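Local coordinates for protein 2,3-bisphosphoglycerate-independent phosphoglycerate mutase (Pyrococcus horikoshii, PDB 2ZKT) that probably interconverts 2-phosphoglycerate and 3-phosphoglycerate in glycolysis, as a metal-binding, bisphosphoglycerate-independent mutase of the alkaline phosphatase superfamily, at residues Lys6-Gly14 with Tyr294-Asp305; Thr34-Glu42 with Ile327-Leu336. All coordinates share one frame; numbering follows the deposited sequence.

Interaction 1 of 2, residues Lys6-Gly14 with Tyr294-Asp305. With ZN (zinc ion), chain G; ZN (zinc ion), chain H.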
loop_
_atom_site.group_PDB
_atom_site.type_symbol
_atom_site.label_atom_id
_atom_site.label_comp_id
_atom_site.label_asym_id
_atom_site.label_seq_id
_atom_site.Cartn_x
_atom_site.Cartn_y
_atom_site.Cartn_z
ATOM N N LYS B 6 5.684 -4.152 -28.273
ATOM C CA LYS B 6 4.314 -4.554 -27.948
ATOM C C LYS B 6 3.717 -3.551 -26.956
ATOM O O LYS B 6 4.424 -2.685 -26.427
ATOM C CB LYS B 6 4.288 -5.953 -27.314
ATOM C CG LYS B 6 4.562 -7.096 -28.276
ATOM C CD LYS B 6 4.630 -8.437 -27.543
ATOM C CE LYS B 6 5.037 -9.567 -28.488
ATOM N NZ LYS B 6 3.998 -9.805 -29.536
ATOM N N GLY B 7 2.416 -3.674 -26.695
ATOM C CA GLY B 7 1.791 -2.766 -25.754
ATOM C C GLY B 7 1.013 -3.487 -24.667
ATOM O O GLY B 7 0.432 -4.548 -24.906
ATOM N N LEU B 8 1.008 -2.912 -23.465
ATOM C CA LEU B 8 0.262 -3.487 -22.352
ATOM C C LEU B 8 -0.445 -2.366 -21.576
ATOM O O LEU B 8 0.169 -1.646 -20.780
ATOM C CB LEU B 8 1.193 -4.287 -21.423
ATOM C CG LEU B 8 0.540 -4.959 -20.208
ATOM C CD1 LEU B 8 -0.721 -5.725 -20.603
ATOM C CD2 LEU B 8 1.556 -5.881 -19.585
ATOM N N LEU B 9 -1.741 -2.222 -21.831
ATOM C CA LEU B 9 -2.527 -1.200 -21.182
ATOM C C LEU B 9 -3.348 -1.819 -20.048
ATOM O O LEU B 9 -4.233 -2.661 -20.279
ATOM C CB LEU B 9 -3.448 -0.523 -22.206
ATOM C CG LEU B 9 -4.412 0.534 -21.647
ATOM C CD1 LEU B 9 -3.635 1.543 -20.816
ATOM C CD2 LEU B 9 -5.156 1.219 -22.793
ATOM N N ILE B 10 -3.055 -1.381 -18.823
ATOM C CA ILE B 10 -3.730 -1.892 -17.635
ATOM C C ILE B 10 -4.686 -0.876 -17.002
ATOM O O ILE B 10 -4.288 0.242 -16.647
ATOM C CB ILE B 10 -2.662 -2.358 -16.616
ATOM C CG1 ILE B 10 -1.855 -3.510 -17.246
ATOM C CG2 ILE B 10 -3.304 -2.785 -15.295
ATOM C CD1 ILE B 10 -0.783 -4.065 -16.345
ATOM N N ILE B 11 -5.957 -1.264 -16.884
ATOM C CA ILE B 11 -6.964 -0.398 -16.287
ATOM C C ILE B 11 -7.474 -0.907 -14.935
ATOM O O ILE B 11 -7.997 -2.034 -14.816
ATOM C CB ILE B 11 -8.192 -0.218 -17.218
ATOM C CG1 ILE B 11 -7.779 0.542 -18.494
ATOM C CG2 ILE B 11 -9.307 0.521 -16.479
ATOM C CD1 ILE B 11 -7.210 1.931 -18.230
ATOM N N LEU B 12 -7.308 -0.065 -13.915
ATOM C CA LEU B 12 -7.777 -0.378 -12.575
ATOM C C LEU B 12 -9.033 0.480 -12.406
ATOM O O LEU B 12 -8.963 1.633 -11.986
ATOM C CB LEU B 12 -6.711 -0.006 -11.541
ATOM C CG LEU B 12 -5.330 -0.616 -11.830
ATOM C CD1 LEU B 12 -4.450 -0.393 -10.622
ATOM C CD2 LEU B 12 -5.448 -2.108 -12.129
ATOM N N ASP B 13 -10.174 -0.104 -12.775
ATOM C CA ASP B 13 -11.481 0.549 -12.732
ATOM C C ASP B 13 -11.714 1.424 -11.492
ATOM O O ASP B 13 -11.519 0.984 -10.353
ATOM C CB ASP B 13 -12.572 -0.528 -12.846
ATOM C CG ASP B 13 -13.806 -0.044 -13.587
ATOM O OD1 ASP B 13 -14.602 0.712 -12.982
ATOM O OD2 ASP B 13 -13.970 -0.408 -14.784
ATOM N N GLY B 14 -12.124 2.671 -11.733
ATOM C CA GLY B 14 -12.394 3.603 -10.643
ATOM C C GLY B 14 -11.202 3.927 -9.750
ATOM O O GLY B 14 -11.375 4.350 -8.607
ATOM N N TYR B 294 0.043 -11.474 -29.634
ATOM C CA TYR B 294 -0.639 -10.231 -29.976
ATOM C C TYR B 294 0.326 -9.062 -29.821
ATOM O O TYR B 294 1.311 -9.161 -29.083
ATOM C CB TYR B 294 -1.852 -10.045 -29.058
ATOM C CG TYR B 294 -3.022 -10.957 -29.390
ATOM C CD1 TYR B 294 -3.983 -10.571 -30.331
ATOM C CD2 TYR B 294 -3.177 -12.198 -28.753
ATOM C CE1 TYR B 294 -5.076 -11.390 -30.633
ATOM C CE2 TYR B 294 -4.267 -13.030 -29.050
ATOM C CZ TYR B 294 -5.214 -12.616 -29.994
ATOM O OH TYR B 294 -6.293 -13.419 -30.312
ATOM N N ASP B 295 0.057 -7.961 -30.517
ATOM C CA ASP B 295 0.936 -6.788 -30.422
ATOM C C ASP B 295 0.501 -5.867 -29.284
ATOM O O ASP B 295 1.332 -5.256 -28.618
ATOM C CB ASP B 295 0.918 -5.991 -31.730
ATOM C CG ASP B 295 1.148 -6.864 -32.940
ATOM O OD1 ASP B 295 2.249 -7.462 -33.038
ATOM O OD2 ASP B 295 0.225 -6.952 -33.790
ATOM N N PHE B 296 -0.810 -5.788 -29.064
ATOM C CA PHE B 296 -1.376 -4.927 -28.028
ATOM C C PHE B 296 -2.303 -5.740 -27.129
ATOM O O PHE B 296 -3.227 -6.411 -27.620
ATOM C CB PHE B 296 -2.173 -3.787 -28.685
ATOM C CG PHE B 296 -2.479 -2.647 -27.757
ATOM C CD1 PHE B 296 -1.534 -1.638 -27.536
ATOM C CD2 PHE B 296 -3.697 -2.589 -27.077
ATOM C CE1 PHE B 296 -1.797 -0.594 -26.654
ATOM C CE2 PHE B 296 -3.970 -1.542 -26.190
ATOM C CZ PHE B 296 -3.023 -0.547 -25.977
ATOM N N VAL B 297 -2.061 -5.678 -25.815
ATOM C CA VAL B 297 -2.888 -6.403 -24.856
ATOM C C VAL B 297 -3.493 -5.442 -23.832
ATOM O O VAL B 297 -2.804 -4.569 -23.287
ATOM C CB VAL B 297 -2.064 -7.514 -24.110
ATOM C CG1 VAL B 297 -2.864 -8.090 -22.943
ATOM C CG2 VAL B 297 -1.706 -8.640 -25.089
ATOM N N PHE B 298 -4.789 -5.614 -23.582
ATOM C CA PHE B 298 -5.532 -4.791 -22.632
ATOM C C PHE B 298 -5.980 -5.668 -21.451
ATOM O O PHE B 298 -6.559 -6.736 -21.644
ATOM C CB PHE B 298 -6.755 -4.181 -23.344
ATOM C CG PHE B 298 -7.725 -3.495 -22.421
ATOM C CD1 PHE B 298 -7.368 -2.319 -21.751
ATOM C CD2 PHE B 298 -8.994 -4.033 -22.204
ATOM C CE1 PHE B 298 -8.268 -1.688 -20.874
ATOM C CE2 PHE B 298 -9.904 -3.411 -21.324
ATOM C CZ PHE B 298 -9.539 -2.237 -20.659
ATOM N N LEU B 299 -5.705 -5.220 -20.229
ATOM C CA LEU B 299 -6.081 -5.964 -19.023
ATOM C C LEU B 299 -6.972 -5.086 -18.139
ATOM O O LEU B 299 -6.613 -3.948 -17.803
ATOM C CB LEU B 299 -4.819 -6.382 -18.248
ATOM C CG LEU B 299 -4.998 -7.008 -16.854
ATOM C CD1 LEU B 299 -5.928 -8.209 -16.911
ATOM C CD2 LEU B 299 -3.638 -7.423 -16.319
ATOM N N HIS B 300 -8.131 -5.619 -17.765
ATOM C CA HIS B 300 -9.079 -4.881 -16.934
ATOM C C HIS B 300 -9.276 -5.544 -15.559
ATOM O O HIS B 300 -9.346 -6.770 -15.454
ATOM C CB HIS B 300 -10.410 -4.775 -17.694
ATOM C CG HIS B 300 -11.397 -3.831 -17.077
ATOM N ND1 HIS B 300 -12.226 -4.194 -16.033
ATOM C CD2 HIS B 300 -11.692 -2.537 -17.361
ATOM C CE1 HIS B 300 -12.994 -3.163 -15.701
ATOM N NE2 HIS B 300 -12.689 -2.147 -16.493
ATOM N N PHE B 301 -9.341 -4.722 -14.510
ATOM C CA PHE B 301 -9.536 -5.185 -13.125
ATOM C C PHE B 301 -10.665 -4.322 -12.566
ATOM O O PHE B 301 -10.468 -3.135 -12.321
ATOM C CB PHE B 301 -8.252 -4.963 -12.310
ATOM C CG PHE B 301 -8.326 -5.479 -10.895
ATOM C CD1 PHE B 301 -8.383 -6.856 -10.638
ATOM C CD2 PHE B 301 -8.331 -4.589 -9.812
ATOM C CE1 PHE B 301 -8.441 -7.337 -9.325
ATOM C CE2 PHE B 301 -8.391 -5.056 -8.493
ATOM C CZ PHE B 301 -8.443 -6.436 -8.246
ATOM N N LYS B 302 -11.838 -4.917 -12.345
ATOM C CA LYS B 302 -13.021 -4.170 -11.882
ATOM C C LYS B 302 -13.270 -3.891 -10.383
ATOM O O LYS B 302 -13.667 -2.772 -10.015
ATOM C CB LYS B 302 -14.278 -4.847 -12.459
ATOM C CG LYS B 302 -15.592 -4.127 -12.174
ATOM C CD LYS B 302 -15.626 -2.742 -12.820
ATOM C CE LYS B 302 -17.062 -2.223 -12.948
ATOM N NZ LYS B 302 -17.815 -2.312 -11.662
ATOM N N PRO B 303 -13.056 -4.894 -9.503
ATOM C CA PRO B 303 -13.286 -4.719 -8.057
ATOM C C PRO B 303 -12.893 -3.391 -7.386
ATOM O O PRO B 303 -13.572 -2.946 -6.447
ATOM C CB PRO B 303 -12.589 -5.943 -7.434
ATOM C CG PRO B 303 -11.634 -6.410 -8.507
ATOM C CD PRO B 303 -12.402 -6.187 -9.776
ATOM N N THR B 304 -11.819 -2.747 -7.843
ATOM C CA THR B 304 -11.442 -1.473 -7.230
ATOM C C THR B 304 -12.613 -0.490 -7.319
ATOM O O THR B 304 -12.836 0.322 -6.414
ATOM C CB THR B 304 -10.224 -0.834 -7.925
ATOM O OG1 THR B 304 -10.333 -1.017 -9.345
ATOM C CG2 THR B 304 -8.926 -1.455 -7.413
ATOM N N ASP B 305 -13.380 -0.583 -8.406
ATOM C CA ASP B 305 -14.508 0.322 -8.601
ATOM C C ASP B 305 -15.683 0.078 -7.655
ATOM O O ASP B 305 -16.405 1.023 -7.295
ATOM C CB ASP B 305 -14.993 0.252 -10.048
ATOM C CG ASP B 305 -16.129 1.220 -10.327
ATOM O OD1 ASP B 305 -15.930 2.452 -10.159
ATOM O OD2 ASP B 305 -17.224 0.743 -10.713
HETATM ZN ZN ZN G . -15.458 1.799 -14.784
HETATM ZN ZN ZN H . -18.462 2.248 -11.419
#
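Gly7 to Leu12 pair in parallel with Phe296 to Phe301, their strand axes 4.7 Å apart and 12° from parallel, as inner neighbours in the mixed sheet of this alkaline phosphatase-type fold. Backbone N-H groups of both strands donate in turn, from the Gly7 N–Asp295 O bond to the Asp13 N–Phe301 O bond. At the start, Lys6 NZ comes from above the carbonyl plane of Tyr294 and bonds its O at 2.8 Å. On the face bearing Leu9 and Ile11, the aromatic side chains lean toward the first strand. Phe296 CZ meets Leu9 CB at 3.8 Å. Phe298 CG is anti to its own N (chi1 170°), which carries the ring rim to Ile11, with CE1 3.3 Å from CG1. Helix 60-67 packs on this face.

The zinc ligands follow the strands: Asp13 in the loop after 6-12, Asp305 in helix 303-309. Asp13 OD1 binds one zinc at 2.3 Å, with Ser60, Asp346 and His347. Asp13 OD2 lies farther from that zinc and also takes a weak bond from His300 NE2 (2.8 Å). Asp305 OD2 binds the other zinc at 2.1 Å, with His309 and His356, while its OD1 bonds Thr349. Thr304 OG1 donates to Asp13 O at 2.5 Å, on a lone pair in the carbonyl plane.

Interaction 2 of 2, residues Thr34-Glu42 with Ile327-Leu336. With CA (calcium ion), chain F.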
loop_
_atom_site.group_PDB
_atom_site.type_symbol
_atom_site.label_atom_id
_atom_site.label_comp_id
_atom_site.label_asym_id
_atom_site.label_seq_id
_atom_site.Cartn_x
_atom_site.Cartn_y
_atom_site.Cartn_z
ATOM N N THR B 34 2.011 -0.324 -2.742
ATOM C CA THR B 34 2.132 -0.721 -4.148
ATOM C C THR B 34 3.566 -0.571 -4.660
ATOM O O THR B 34 3.835 0.232 -5.563
ATOM C CB THR B 34 1.216 0.156 -5.030
ATOM O OG1 THR B 34 1.636 1.530 -4.923
ATOM C CG2 THR B 34 -0.238 0.060 -4.559
ATOM N N PRO B 35 4.501 -1.377 -4.122
ATOM C CA PRO B 35 5.907 -1.292 -4.549
ATOM C C PRO B 35 6.185 -1.464 -6.046
ATOM O O PRO B 35 7.154 -0.905 -6.556
ATOM C CB PRO B 35 6.585 -2.368 -3.698
ATOM C CG PRO B 35 5.514 -3.417 -3.570
ATOM C CD PRO B 35 4.281 -2.570 -3.270
ATOM N N ASN B 36 5.347 -2.232 -6.755
ATOM C CA ASN B 36 5.549 -2.464 -8.193
ATOM C C ASN B 36 5.163 -1.265 -9.064
ATOM O O ASN B 36 5.901 -0.891 -9.980
ATOM C CB ASN B 36 4.795 -3.731 -8.639
ATOM C CG ASN B 36 5.475 -5.015 -8.138
ATOM O OD1 ASN B 36 6.579 -5.346 -8.562
ATOM N ND2 ASN B 36 4.819 -5.724 -7.216
ATOM N N MET B 37 4.017 -0.651 -8.786
ATOM C CA MET B 37 3.631 0.524 -9.560
ATOM C C MET B 37 4.604 1.679 -9.224
ATOM O O MET B 37 4.940 2.489 -10.102
ATOM C CB MET B 37 2.160 0.902 -9.281
ATOM C CG MET B 37 1.167 -0.101 -9.917
ATOM S SD MET B 37 -0.609 0.284 -9.761
ATOM C CE MET B 37 -1.060 -0.613 -8.232
ATOM N N ASP B 38 5.081 1.744 -7.972
ATOM C CA ASP B 38 6.038 2.793 -7.578
ATOM C C ASP B 38 7.356 2.598 -8.347
ATOM O O ASP B 38 8.009 3.570 -8.737
ATOM C CB ASP B 38 6.344 2.750 -6.066
ATOM C CG ASP B 38 5.134 3.126 -5.201
ATOM O OD1 ASP B 38 4.047 3.397 -5.776
ATOM O OD2 ASP B 38 5.276 3.146 -3.946
ATOM N N LYS B 39 7.748 1.339 -8.545
ATOM C CA LYS B 39 8.971 1.025 -9.276
ATOM C C LYS B 39 8.807 1.496 -10.727
ATOM O O LYS B 39 9.708 2.122 -11.303
ATOM C CB LYS B 39 9.225 -0.492 -9.245
ATOM C CG LYS B 39 10.430 -0.936 -10.065
ATOM C CD LYS B 39 10.095 -2.156 -10.925
ATOM C CE LYS B 39 9.768 -3.381 -10.064
ATOM N NZ LYS B 39 10.609 -4.576 -10.395
ATOM N N LEU B 40 7.648 1.189 -11.314
ATOM C CA LEU B 40 7.370 1.589 -12.694
ATOM C C LEU B 40 7.278 3.118 -12.836
ATOM O O LEU B 40 7.765 3.691 -13.824
ATOM C CB LEU B 40 6.067 0.932 -13.177
ATOM C CG LEU B 40 6.153 -0.571 -13.472
ATOM C CD1 LEU B 40 4.761 -1.095 -13.867
ATOM C CD2 LEU B 40 7.163 -0.816 -14.596
ATOM N N ALA B 41 6.661 3.778 -11.848
ATOM C CA ALA B 41 6.560 5.238 -11.890
ATOM C C ALA B 41 7.974 5.809 -11.787
ATOM O O ALA B 41 8.294 6.852 -12.375
ATOM C CB ALA B 41 5.710 5.751 -10.721
ATOM N N GLU B 42 8.824 5.109 -11.046
ATOM C CA GLU B 42 10.188 5.575 -10.849
ATOM C C GLU B 42 11.015 5.564 -12.131
ATOM O O GLU B 42 11.707 6.526 -12.411
ATOM C CB GLU B 42 10.862 4.753 -9.741
ATOM C CG GLU B 42 12.149 5.364 -9.182
ATOM C CD GLU B 42 13.345 5.168 -10.104
ATOM O OE1 GLU B 42 13.640 3.996 -10.449
ATOM O OE2 GLU B 42 13.993 6.177 -10.478
ATOM N N ILE B 327 0.332 -7.009 -11.051
ATOM C CA ILE B 327 1.284 -6.310 -11.922
ATOM C C ILE B 327 2.698 -6.839 -11.672
ATOM O O ILE B 327 3.475 -7.021 -12.612
ATOM C CB ILE B 327 1.241 -4.779 -11.664
ATOM C CG1 ILE B 327 -0.113 -4.224 -12.149
ATOM C CG2 ILE B 327 2.412 -4.077 -12.374
ATOM C CD1 ILE B 327 -0.632 -3.056 -11.335
ATOM N N GLY B 328 3.020 -7.088 -10.401
ATOM C CA GLY B 328 4.336 -7.614 -10.055
ATOM C C GLY B 328 4.618 -8.932 -10.772
ATOM O O GLY B 328 5.752 -9.201 -11.187
ATOM N N TYR B 329 3.589 -9.763 -10.920
ATOM C CA TYR B 329 3.750 -11.037 -11.619
ATOM C C TYR B 329 4.126 -10.755 -13.085
ATOM O O TYR B 329 5.121 -11.284 -13.600
ATOM C CB TYR B 329 2.442 -11.846 -11.572
ATOM C CG TYR B 329 2.492 -13.117 -12.401
ATOM C CD1 TYR B 329 3.098 -14.283 -11.904
ATOM C CD2 TYR B 329 1.990 -13.139 -13.706
ATOM C CE1 TYR B 329 3.201 -15.433 -12.693
ATOM C CE2 TYR B 329 2.092 -14.279 -14.505
ATOM C CZ TYR B 329 2.698 -15.423 -13.997
ATOM O OH TYR B 329 2.819 -16.539 -14.806
ATOM N N ILE B 330 3.327 -9.912 -13.753
ATOM C CA ILE B 330 3.580 -9.567 -15.149
ATOM C C ILE B 330 4.990 -9.034 -15.371
ATOM O O ILE B 330 5.666 -9.433 -16.326
ATOM C CB ILE B 330 2.578 -8.506 -15.668
ATOM C CG1 ILE B 330 1.153 -9.073 -15.630
ATOM C CG2 ILE B 330 2.952 -8.087 -17.085
ATOM C CD1 ILE B 330 0.064 -8.034 -15.886
ATOM N N LEU B 331 5.435 -8.126 -14.499
ATOM C CA LEU B 331 6.773 -7.550 -14.635
ATOM C C LEU B 331 7.881 -8.607 -14.565
ATOM O O LEU B 331 8.945 -8.438 -15.179
ATOM C CB LEU B 331 7.019 -6.482 -13.551
ATOM C CG LEU B 331 6.146 -5.216 -13.611
ATOM C CD1 LEU B 331 6.620 -4.223 -12.553
ATOM C CD2 LEU B 331 6.232 -4.582 -15.003
ATOM N N ASP B 332 7.634 -9.691 -13.823
ATOM C CA ASP B 332 8.631 -10.760 -13.683
ATOM C C ASP B 332 8.716 -11.664 -14.908
ATOM O O ASP B 332 9.616 -12.502 -14.997
ATOM C CB ASP B 332 8.337 -11.639 -12.454
ATOM C CG ASP B 332 8.601 -10.921 -11.139
ATOM O OD1 ASP B 332 9.598 -10.163 -11.066
ATOM O OD2 ASP B 332 7.825 -11.124 -10.175
ATOM N N HIS B 333 7.786 -11.493 -15.851
ATOM C CA HIS B 333 7.773 -12.336 -17.048
ATOM C C HIS B 333 7.838 -11.571 -18.365
ATOM O O HIS B 333 7.621 -12.158 -19.428
ATOM C CB HIS B 333 6.519 -13.219 -17.046
ATOM C CG HIS B 333 6.456 -14.167 -15.885
ATOM N ND1 HIS B 333 5.587 -13.992 -14.821
ATOM C CD2 HIS B 333 7.130 -15.320 -15.632
ATOM C CE1 HIS B 333 5.731 -14.994 -13.965
ATOM N NE2 HIS B 333 6.660 -15.814 -14.434
ATOM N N VAL B 334 8.132 -10.272 -18.310
ATOM C CA VAL B 334 8.215 -9.479 -19.541
ATOM C C VAL B 334 9.425 -8.552 -19.544
ATOM O O VAL B 334 9.902 -8.126 -18.488
ATOM C CB VAL B 334 6.942 -8.608 -19.759
ATOM C CG1 VAL B 334 5.695 -9.478 -19.685
ATOM C CG2 VAL B 334 6.887 -7.478 -18.724
ATOM N N ASP B 335 9.916 -8.251 -20.745
ATOM C CA ASP B 335 11.058 -7.357 -20.919
ATOM C C ASP B 335 10.486 -5.976 -21.270
ATOM O O ASP B 335 9.755 -5.830 -22.263
ATOM C CB ASP B 335 11.957 -7.887 -22.051
ATOM C CG ASP B 335 13.133 -6.964 -22.361
ATOM O OD1 ASP B 335 13.683 -6.337 -21.430
ATOM O OD2 ASP B 335 13.517 -6.880 -23.548
ATOM N N LEU B 336 10.795 -4.970 -20.448
ATOM C CA LEU B 336 10.238 -3.643 -20.687
ATOM C C LEU B 336 10.823 -2.943 -21.933
ATOM O O LEU B 336 10.281 -1.968 -22.437
ATOM C CB LEU B 336 10.480 -2.801 -19.436
ATOM C CG LEU B 336 9.559 -3.224 -18.286
ATOM C CD1 LEU B 336 9.783 -2.394 -17.018
ATOM C CD2 LEU B 336 8.074 -3.075 -18.641
HETATM CA CA CA F . 12.637 8.707 -12.760
HETATM O O HOH W 1 9.771 8.799 -13.062
HETATM O O HOH W 2 14.453 7.546 -12.700
HETATM O O HOH W 3 12.083 8.985 -10.567
#
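A helix-helix contact on one flank of the mixed sheet is made by Asn36, Met37 and Leu40 of helix 35-42 against Ile327, Gly328 and Leu331. The axes of 35-42 and 327-331 pass 9.7 Å apart at 54°. The flat amide of Asn36 lies with its face on Gly328, and Asn36 CG is 3.4 Å from Gly328 CA. Glycine permits this, since a CB there would run into Asn36 ND2. With an alanine in place of Asn36, a gap would probably open over Gly328 CA and beside Leu331 CD1.

Leu40 and Leu331 meet tip to tip, with Leu40 CG 3.8 Å from Leu331 CD1. Leu40 CD2 also touches Leu336 CD1 at 3.9 Å. Met37 crosses Ile327 at about a right angle, with Met37 SD 3.7 Å from Ile327 CD1. Pro35 and Lys39 pack on Tyr31 and Asn24 of the second subunit. Beyond the contact, Glu42 O binds calcium at 2.4 Å with Thr372, Asp373 and three waters.

Dispersion and shape thus hold the two segments together. A polar link comes one turn earlier in helix 313-331, where the Asp324 carboxylate accepts the backbone N-H groups of Asn36 and Met37. Its negative charge probably suits the start of helix 35-42.

Interactions 1 and 2 lie 14 Å apart between centres and share one apolar layer. Interaction 2 packs on the sheet face bearing Leu8, Ile10 and Leu12: Leu8 CD2 is 3.6 Å from Ile330 CG2, and Leu299 CD2 is 3.8 Å from Ile330 CD1. Nearer the zinc end, Leu12 CD1 sits 4.0 Å from Met37 SD, which ties in segment 34-42. Interaction 1 holds a ligand of each zinc, and the two zinc ions are 4.5 Å apart. This pair probably marks the active site, as in other metalloenzymes of the superfamily. The calcium held by Glu42 O is 29.0 Å from the zinc bound by Asp13, so it is a separate site and probably takes no direct part there.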